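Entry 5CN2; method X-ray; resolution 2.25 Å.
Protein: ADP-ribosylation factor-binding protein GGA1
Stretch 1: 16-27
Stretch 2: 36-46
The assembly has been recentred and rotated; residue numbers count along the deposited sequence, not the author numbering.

Stretch 1 (16-27) NQSDHLRIDYEL
Stretch 2 36-46: RLVIFYSNISS

How are the two stretches joined? Strands 21-27 and 36-43 run antiparallel, their axes 155° apart and 4.7 Å at closest approach, with extended backbones throughout. R22 faces S42, D24 faces F40 and E26 faces V38 as hydrogen-bonded pairs; R22 N to S42 O and S42 N to R22 O are both 2.8 Å, D24 N to F40 O is 3.1 Å and F40 N to D24 O 2.8 Å, E26 N to V38 O is 2.9 Å and V38 N to E26 O 3.1 Å. L21-N43, I23-Y41, Y25-I39 and L27-L37 are the non-hydrogen-bonded pairs, with CA-CA distances of 4.8, 4.7, 4.3 and 4.9 Å.

What packs on the face carrying I23 and Y25? Mostly apolar side chains, which suit a largely buried surface. I23 (chi1 m, chi2 t) brings CG2 to 3.6 Å from I39 CG2, and I39 has the same m, t rotamer. I23 CG1 meets the edge of the Y41 ring, 3.8 Å from CD1, with Y41 at chi1 -50° and chi2 -86°. Y25 takes chi1 p (64°) and chi2 -82°, placing its CD2 4.0 Å from L37 CD2. L27 (t, p) reaches L37 by CD1 to CD1 at 3.6 Å; L37 itself lies between wells, at -95° and 93°.

How does the other face accommodate charge? R22 is extended through chi1 and chi2 (both t), then turns at chi3 (77°) and chi4 (-96°). D24, at chi1 p (52°), meets it in a salt bridge along the strand, R22 NE to D24 OD2 at 2.8 Å. S42 (chi1 m) sets OG over one face of the guanidinium, 3.3 Å from R22 NH2, at an angle too poor for a hydrogen bond. A water instead links the strands, 2.8 Å from R22 O, 2.9 Å from D24 OD1 and 2.5 Å from S42 OG. F40 (m, -90°) and E26 (m, t, chi3 -22°) continue this face, E26 OE1 lying at the ring edge, 4.1 Å from F40 CE2.

What closes the end near H20? I44 N donates to H20 O at 3.1 Å beyond the last bridge. I44, at chi1 p (57°) and chi2 t, extends CD1 to 3.5 Å from D19 O, while its CG2 lies 3.6 Å from R22 NH1. N43 (chi1 t, chi2 -13°) presents OD1 to S45, accepting from S45 N at 2.9 Å and S45 OG at 2.7 Å, which braces the turn. Altogether the stretches bury 905 Å², both sides summed.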

# COMPACT_ATOMS: atom_id res chain seq x y z
N ASN A 16 -0.85 -7.30 -1.22
CA ASN A 16 -2.09 -8.07 -1.23
C ASN A 16 -2.60 -8.32 -2.64
O ASN A 16 -2.49 -7.46 -3.53
CB ASN A 16 -3.17 -7.37 -0.41
CG ASN A 16 -4.31 -8.29 -0.06
OD1 ASN A 16 -5.46 -8.05 -0.43
ND2 ASN A 16 -4.00 -9.36 0.62
N GLN A 17 -3.16 -9.50 -2.83
CA GLN A 17 -3.80 -9.85 -4.08
C GLN A 17 -5.12 -10.57 -3.78
O GLN A 17 -5.10 -11.65 -3.23
CB GLN A 17 -2.87 -10.72 -4.94
CG GLN A 17 -3.28 -10.73 -6.41
CD GLN A 17 -2.13 -10.87 -7.38
OE1 GLN A 17 -1.03 -11.31 -7.02
NE2 GLN A 17 -2.36 -10.48 -8.64
N SER A 18 -6.23 -9.93 -4.12
CA SER A 18 -7.56 -10.53 -4.02
C SER A 18 -7.95 -10.86 -5.45
O SER A 18 -7.09 -10.93 -6.33
CB SER A 18 -8.55 -9.55 -3.36
OG SER A 18 -8.64 -8.29 -4.03
N ASP A 19 -9.24 -11.09 -5.71
CA ASP A 19 -9.69 -11.39 -7.08
C ASP A 19 -9.89 -10.14 -7.92
O ASP A 19 -9.89 -10.20 -9.14
CB ASP A 19 -10.99 -12.19 -7.05
CG ASP A 19 -10.81 -13.56 -6.41
OD1 ASP A 19 -9.70 -14.12 -6.53
OD2 ASP A 19 -11.78 -14.06 -5.80
N HIS A 20 -10.06 -9.00 -7.26
CA HIS A 20 -10.37 -7.73 -7.92
C HIS A 20 -9.22 -6.73 -7.95
O HIS A 20 -9.24 -5.81 -8.75
CB HIS A 20 -11.52 -7.07 -7.18
CG HIS A 20 -12.65 -8.00 -6.95
ND1 HIS A 20 -13.79 -7.99 -7.72
CD2 HIS A 20 -12.80 -9.01 -6.06
CE1 HIS A 20 -14.61 -8.93 -7.30
NE2 HIS A 20 -14.03 -9.57 -6.29
N LEU A 21 -8.26 -6.89 -7.05
CA LEU A 21 -7.31 -5.84 -6.75
C LEU A 21 -5.96 -6.41 -6.38
O LEU A 21 -5.87 -7.38 -5.62
CB LEU A 21 -7.84 -5.02 -5.58
CG LEU A 21 -6.97 -3.84 -5.15
CD1 LEU A 21 -7.05 -2.74 -6.18
CD2 LEU A 21 -7.41 -3.31 -3.80
N ARG A 22 -4.90 -5.80 -6.91
CA ARG A 22 -3.52 -6.12 -6.48
C ARG A 22 -2.88 -4.85 -5.96
O ARG A 22 -2.87 -3.84 -6.65
CB ARG A 22 -2.66 -6.69 -7.60
CG ARG A 22 -1.22 -6.94 -7.16
CD ARG A 22 -0.33 -7.54 -8.24
NE ARG A 22 0.10 -6.56 -9.24
CZ ARG A 22 -0.49 -6.36 -10.41
NH1 ARG A 22 -1.55 -7.06 -10.77
NH2 ARG A 22 -0.01 -5.44 -11.25
N ILE A 23 -2.40 -4.91 -4.72
CA ILE A 23 -1.65 -3.82 -4.12
C ILE A 23 -0.26 -4.34 -4.07
O ILE A 23 -0.02 -5.36 -3.48
CB ILE A 23 -2.11 -3.51 -2.67
CG1 ILE A 23 -3.60 -3.22 -2.61
CG2 ILE A 23 -1.34 -2.34 -2.11
CD1 ILE A 23 -4.16 -3.12 -1.21
N ASP A 24 0.67 -3.64 -4.70
CA ASP A 24 2.08 -3.98 -4.58
C ASP A 24 2.88 -2.69 -4.43
O ASP A 24 2.31 -1.57 -4.45
CB ASP A 24 2.57 -4.84 -5.76
CG ASP A 24 2.26 -4.25 -7.11
OD1 ASP A 24 2.05 -3.03 -7.25
OD2 ASP A 24 2.20 -5.04 -8.07
N TYR A 25 4.20 -2.83 -4.26
CA TYR A 25 5.00 -1.66 -3.89
C TYR A 25 6.49 -1.81 -4.07
O TYR A 25 7.02 -2.91 -4.01
CB TYR A 25 4.72 -1.26 -2.42
CG TYR A 25 5.12 -2.31 -1.44
CD1 TYR A 25 4.31 -3.38 -1.17
CD2 TYR A 25 6.35 -2.22 -0.77
CE1 TYR A 25 4.69 -4.35 -0.25
CE2 TYR A 25 6.73 -3.16 0.14
CZ TYR A 25 5.91 -4.23 0.39
OH TYR A 25 6.31 -5.19 1.29
N GLU A 26 7.14 -0.67 -4.30
CA GLU A 26 8.59 -0.56 -4.28
C GLU A 26 9.01 -0.10 -2.90
O GLU A 26 8.33 0.72 -2.26
CB GLU A 26 9.06 0.42 -5.35
CG GLU A 26 8.79 -0.10 -6.76
CD GLU A 26 8.99 0.92 -7.86
OE1 GLU A 26 8.95 2.14 -7.62
OE2 GLU A 26 9.17 0.47 -9.00
N LEU A 27 10.12 -0.63 -2.41
CA LEU A 27 10.60 -0.27 -1.09
C LEU A 27 12.08 0.04 -1.18
O LEU A 27 12.87 -0.86 -1.46
CB LEU A 27 10.38 -1.42 -0.12
CG LEU A 27 10.92 -1.20 1.29
CD1 LEU A 27 10.13 -0.14 2.02
CD2 LEU A 27 10.88 -2.51 2.05
N ARG A 36 11.38 4.58 1.78
CA ARG A 36 10.38 5.18 0.91
C ARG A 36 9.51 4.05 0.35
O ARG A 36 10.04 3.06 -0.15
CB ARG A 36 11.06 5.90 -0.23
CG ARG A 36 10.12 6.80 -1.00
CD ARG A 36 10.79 8.12 -1.36
NE ARG A 36 9.97 8.93 -2.26
CZ ARG A 36 9.77 8.64 -3.55
NH1 ARG A 36 10.32 7.55 -4.10
NH2 ARG A 36 9.00 9.43 -4.29
N LEU A 37 8.20 4.16 0.49
CA LEU A 37 7.28 3.19 -0.11
C LEU A 37 6.50 3.85 -1.18
O LEU A 37 5.77 4.81 -0.90
CB LEU A 37 6.24 2.68 0.87
CG LEU A 37 6.53 1.40 1.58
CD1 LEU A 37 7.19 1.76 2.91
CD2 LEU A 37 5.22 0.67 1.77
N VAL A 38 6.62 3.31 -2.38
CA VAL A 38 5.76 3.71 -3.48
C VAL A 38 4.79 2.57 -3.69
O VAL A 38 5.19 1.47 -4.07
CB VAL A 38 6.59 4.01 -4.73
CG1 VAL A 38 5.70 4.55 -5.84
CG2 VAL A 38 7.68 5.01 -4.37
N ILE A 39 3.52 2.84 -3.39
CA ILE A 39 2.46 1.84 -3.44
C ILE A 39 1.66 2.02 -4.73
O ILE A 39 1.39 3.14 -5.16
CB ILE A 39 1.51 1.97 -2.24
CG1 ILE A 39 2.33 2.12 -0.95
CG2 ILE A 39 0.55 0.76 -2.16
CD1 ILE A 39 1.50 2.19 0.32
N PHE A 40 1.30 0.90 -5.34
CA PHE A 40 0.55 0.91 -6.59
C PHE A 40 -0.66 0.01 -6.44
O PHE A 40 -0.57 -1.10 -5.89
CB PHE A 40 1.41 0.39 -7.75
CG PHE A 40 2.58 1.26 -8.08
CD1 PHE A 40 2.45 2.27 -9.00
CD2 PHE A 40 3.81 1.04 -7.49
CE1 PHE A 40 3.53 3.08 -9.32
CE2 PHE A 40 4.89 1.82 -7.81
CZ PHE A 40 4.75 2.86 -8.71
N TYR A 41 -1.78 0.46 -7.00
CA TYR A 41 -3.02 -0.28 -6.93
C TYR A 41 -3.44 -0.67 -8.33
O TYR A 41 -3.47 0.18 -9.23
CB TYR A 41 -4.08 0.58 -6.23
CG TYR A 41 -3.60 1.17 -4.89
CD1 TYR A 41 -3.70 0.46 -3.70
CD2 TYR A 41 -3.06 2.43 -4.83
CE1 TYR A 41 -3.29 1.00 -2.49
CE2 TYR A 41 -2.63 2.98 -3.63
CZ TYR A 41 -2.74 2.26 -2.46
OH TYR A 41 -2.32 2.81 -1.29
N SER A 42 -3.74 -1.97 -8.53
CA SER A 42 -4.10 -2.49 -9.83
C SER A 42 -5.46 -3.22 -9.83
O SER A 42 -5.67 -4.13 -9.05
CB SER A 42 -3.02 -3.46 -10.32
OG SER A 42 -1.79 -2.78 -10.53
N ASN A 43 -6.35 -2.82 -10.74
CA ASN A 43 -7.65 -3.49 -10.91
C ASN A 43 -7.41 -4.62 -11.88
O ASN A 43 -7.06 -4.37 -13.04
CB ASN A 43 -8.67 -2.47 -11.45
CG ASN A 43 -10.08 -3.02 -11.59
OD1 ASN A 43 -10.34 -4.23 -11.52
ND2 ASN A 43 -11.02 -2.10 -11.80
N ILE A 44 -7.53 -5.85 -11.39
CA ILE A 44 -7.43 -7.05 -12.23
C ILE A 44 -8.82 -7.69 -12.51
O ILE A 44 -8.88 -8.82 -12.99
CB ILE A 44 -6.50 -8.11 -11.59
CG1 ILE A 44 -6.98 -8.49 -10.18
CG2 ILE A 44 -5.07 -7.59 -11.54
CD1 ILE A 44 -6.43 -9.80 -9.67
N SER A 45 -9.90 -6.98 -12.21
CA SER A 45 -11.26 -7.40 -12.61
C SER A 45 -11.66 -6.67 -13.88
O SER A 45 -11.09 -5.62 -14.20
CB SER A 45 -12.27 -7.03 -11.54
OG SER A 45 -12.62 -5.65 -11.67
N SER A 46 -12.68 -7.20 -14.57
CA SER A 46 -13.19 -6.59 -15.81
C SER A 46 -14.30 -5.54 -15.55
O SER A 46 -14.99 -5.13 -16.49
CB SER A 46 -13.66 -7.66 -16.82
OG SER A 46 -14.16 -8.82 -16.18
O HOH W 1 -0.71 -3.01 -8.27